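Local structure of fiber (Bovine adenovirus 4, 4UE0) at residues S62-D67 with I90-S95. The protein forms the trimeric head domain of the viral fibre, a capsid protein that probably attaches the virion to a receptor on the host cell. Numbering follows the deposited sequence.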
ATOM      1  N   SER A  62       5.261  -4.618  20.780  1.00 22.98           N
ATOM      2  CA  SER A  62       4.274  -3.670  21.310  1.00 23.31           C
ATOM      3  C   SER A  62       3.075  -3.447  20.393  1.00 25.27           C
ATOM      4  O   SER A  62       2.058  -2.922  20.857  1.00 24.86           O
ATOM      5  CB  SER A  62       4.948  -2.331  21.696  1.00 26.23           C
ATOM      6  OG  SER A  62       5.336  -1.507  20.588  1.00 25.59           O
ATOM      7  N   ILE A  63       3.171  -3.824  19.114  1.00 22.61           N
ATOM      8  CA  ILE A  63       2.064  -3.575  18.207  1.00 19.68           C
ATOM      9  C   ILE A  63       1.088  -4.759  18.165  1.00 18.73           C
ATOM     10  O   ILE A  63       0.021  -4.671  17.527  1.00 22.30           O
ATOM     11  CB  ILE A  63       2.525  -3.200  16.766  1.00 18.73           C
ATOM     12  CG1 ILE A  63       3.159  -4.398  16.038  1.00 19.79           C
ATOM     13  CG2 ILE A  63       3.442  -1.981  16.768  1.00 22.36           C
ATOM     14  CD1 ILE A  63       3.344  -4.185  14.566  1.00 19.76           C
ATOM     15  N   PHE A  64       1.449  -5.872  18.808  1.00 21.20           N
ATOM     16  CA  PHE A  64       0.604  -7.072  18.789  1.00 21.69           C
ATOM     17  C   PHE A  64      -0.297  -7.093  20.011  1.00 31.37           C
ATOM     18  O   PHE A  64      -0.136  -7.891  20.919  1.00 42.74           O
ATOM     19  CB  PHE A  64       1.441  -8.365  18.672  1.00 24.43           C
ATOM     20  CG  PHE A  64       2.146  -8.509  17.340  1.00 19.62           C
ATOM     21  CD1 PHE A  64       3.359  -7.870  17.124  1.00 20.75           C
ATOM     22  CD2 PHE A  64       1.592  -9.248  16.281  1.00 20.09           C
ATOM     23  CE1 PHE A  64       4.021  -7.983  15.936  1.00 19.95           C
ATOM     24  CE2 PHE A  64       2.262  -9.347  15.073  1.00 18.48           C
ATOM     25  CZ  PHE A  64       3.471  -8.703  14.901  1.00 20.03           C
ATOM     26  N   VAL A  65      -1.254  -6.177  20.008  1.00 36.54           N
ATOM     27  CA  VAL A  65      -2.168  -5.975  21.122  1.00 32.03           C
ATOM     28  C   VAL A  65      -3.463  -6.721  20.878  1.00 35.34           C
ATOM     29  O   VAL A  65      -4.099  -7.178  21.820  1.00 42.86           O
ATOM     30  CB  VAL A  65      -2.465  -4.467  21.295  1.00 35.15           C
ATOM     31  CG1 VAL A  65      -3.669  -4.217  22.194  1.00 42.67           C
ATOM     32  CG2 VAL A  65      -1.230  -3.761  21.842  1.00 38.98           C
ATOM     33  N   MET A  66      -3.877  -6.806  19.621  1.00 37.53           N
ATOM     34  CA  MET A  66      -5.157  -7.406  19.286  1.00 35.24           C
ATOM     35  C   MET A  66      -4.989  -8.908  19.083  1.00 34.51           C
ATOM     36  O   MET A  66      -3.881  -9.401  18.782  1.00 34.17           O
ATOM     37  CB  MET A  66      -5.747  -6.755  18.018  1.00 41.38           C
ATOM     38  CG  MET A  66      -5.936  -5.239  18.100  1.00 48.75           C
ATOM     39  SD  MET A  66      -6.965  -4.637  19.477  1.00 72.78           S
ATOM     40  CE  MET A  66      -8.625  -4.840  18.820  1.00 56.97           C
ATOM     41  N   ASP A  67      -6.095  -9.632  19.226  1.00 36.56           N
ATOM     42  CA  ASP A  67      -6.106 -11.064  18.938  1.00 35.44           C
ATOM     43  C   ASP A  67      -5.924 -11.364  17.434  1.00 30.29           C
ATOM     44  O   ASP A  67      -5.288 -12.357  17.078  1.00 34.70           O
ATOM     45  CB  ASP A  67      -7.387 -11.713  19.475  1.00 40.59           C
ATOM     46  CG  ASP A  67      -7.371 -11.864  20.989  1.00 59.57           C
ATOM     47  OD1 ASP A  67      -6.433 -11.334  21.643  1.00 79.10           O
ATOM     48  OD2 ASP A  67      -8.294 -12.524  21.527  1.00 90.70           O
ATOM     49  N   ILE A  90       0.652 -11.878   9.695  1.00 10.23           N
ATOM     50  CA  ILE A  90       1.702 -11.682  10.678  1.00 11.17           C
ATOM     51  C   ILE A  90       1.113 -11.796  12.070  1.00 12.19           C
ATOM     52  O   ILE A  90       0.206 -11.078  12.447  1.00 12.58           O
ATOM     53  CB  ILE A  90       2.408 -10.334  10.540  1.00 10.72           C
ATOM     54  CG1 ILE A  90       2.780 -10.022   9.086  1.00 10.55           C
ATOM     55  CG2 ILE A  90       3.647 -10.351  11.428  1.00 12.58           C
ATOM     56  CD1 ILE A  90       1.758  -9.205   8.297  1.00 11.24           C
ATOM     57  N   SER A  91       1.616 -12.793  12.787  1.00 12.74           N
ATOM     58  CA  SER A  91       1.095 -13.208  14.091  1.00 13.61           C
ATOM     59  C   SER A  91       2.251 -13.331  15.107  1.00 14.63           C
ATOM     60  O   SER A  91       3.413 -13.379  14.711  1.00 14.23           O
ATOM     61  CB  SER A  91       0.364 -14.555  13.939  1.00 16.44           C
ATOM     62  OG  SER A  91       1.187 -15.576  13.416  1.00 17.77           O
ATOM     63  N   LYS A  92       1.893 -13.355  16.388  1.00 17.60           N
ATOM     64  CA  LYS A  92       2.861 -13.523  17.453  1.00 17.79           C
ATOM     65  C   LYS A  92       2.386 -14.631  18.389  1.00 17.97           C
ATOM     66  O   LYS A  92       1.200 -14.709  18.743  1.00 21.48           O
ATOM     67  CB  LYS A  92       3.022 -12.217  18.215  1.00 20.69           C
ATOM     68  CG  LYS A  92       4.080 -12.267  19.292  1.00 25.49           C
ATOM     69  CD  LYS A  92       4.402 -10.892  19.842  1.00 30.02           C
ATOM     70  CE  LYS A  92       3.436 -10.484  20.929  1.00 35.37           C
ATOM     71  NZ  LYS A  92       3.623 -11.299  22.164  1.00 33.55           N
ATOM     72  N   LYS A  93       3.317 -15.495  18.780  1.00 18.54           N
ATOM     73  CA  LYS A  93       3.119 -16.441  19.872  1.00 19.20           C
ATOM     74  C   LYS A  93       4.348 -16.303  20.767  1.00 18.67           C
ATOM     75  O   LYS A  93       5.469 -16.516  20.319  1.00 19.05           O
ATOM     76  CB  LYS A  93       2.935 -17.870  19.370  1.00 21.06           C
ATOM     77  CG  LYS A  93       2.678 -18.823  20.528  1.00 24.09           C
ATOM     78  CD  LYS A  93       2.487 -20.281  20.136  1.00 25.83           C
ATOM     79  CE  LYS A  93       2.142 -21.119  21.376  1.00 30.49           C
ATOM     80  NZ  LYS A  93       2.301 -22.603  21.247  1.00 33.38           N
ATOM     81  N   GLN A  94       4.116 -15.909  22.015  1.00 19.72           N
ATOM     82  CA  GLN A  94       5.171 -15.526  22.950  1.00 20.55           C
ATOM     83  C   GLN A  94       5.964 -14.429  22.273  1.00 20.64           C
ATOM     84  O   GLN A  94       5.365 -13.471  21.803  1.00 24.37           O
ATOM     85  CB  GLN A  94       5.985 -16.743  23.394  1.00 21.61           C
ATOM     86  CG  GLN A  94       5.086 -17.794  24.022  1.00 23.86           C
ATOM     87  CD  GLN A  94       5.838 -19.008  24.470  1.00 35.34           C
ATOM     88  OE1 GLN A  94       6.083 -19.939  23.692  1.00 51.70           O
ATOM     89  NE2 GLN A  94       6.228 -19.006  25.724  1.00 47.03           N
ATOM     90  N   SER A  95       7.271 -14.569  22.185  1.00 19.98           N
ATOM     91  CA  SER A  95       8.126 -13.566  21.588  1.00 20.75           C
ATOM     92  C   SER A  95       8.428 -13.860  20.110  1.00 18.33           C
ATOM     93  O   SER A  95       9.181 -13.114  19.495  1.00 21.79           O
ATOM     94  CB  SER A  95       9.408 -13.439  22.420  1.00 21.19           C
ATOM     95  OG  SER A  95      10.056 -14.702  22.534  1.00 25.04           O
TER
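F64 reaches from the loop 62-67 onto the final residues of strand 83-93, where its ring meets K92, the carbonyl of I90 and the CG2 methyl of I90. K92 lies over one face: its CB stands 4.2 Å from the centroid of the F64 ring, 27° off the normal, a CH-pi contact made by the root of the lysine rather than by its charged end. The outer end of the ring, CE2 and CZ, points to the strand backbone. The carbonyl oxygen of I90 comes to the ring edge, in plane, with I90 O 3.8 Å from F64 CE2, and CG2 of I90 packs against F64 CZ at 3.8 Å. This contact uses the short branch of the isoleucine, while the longer CG1 branch leads away from the loop.

The lysine follows the aromatic side chain back toward its base. With CG anti to the backbone N (chi1 -176°) the chain starts out extended, then bends at chi3 and chi4, bringing CE of K92 to 3.7 Å from CB of F64. The same bends return the ammonium group to its own segment, where NZ of K92 donates a 2.8 Å hydrogen bond to O of Q94, the donor lying 26° out of the carbonyl plane. A long, weak ion pair with E61 is a second tie for this charge. On the loop side, F64 is the centre of an inverse gamma turn, closed by a weak bond from V65 N to I63 O.

F70, at the start of strand 70-77, meets the F64 ring edge-to-face, and I97 of strand 96-101 also touches it. The loop after helix 58-61 thus touches both four-stranded antiparallel sheets of the head domain, F64 packing on the one that holds strands 70-77, 83-93 and 96-101, and I63 on strands 19-29 and 34-40 of the other.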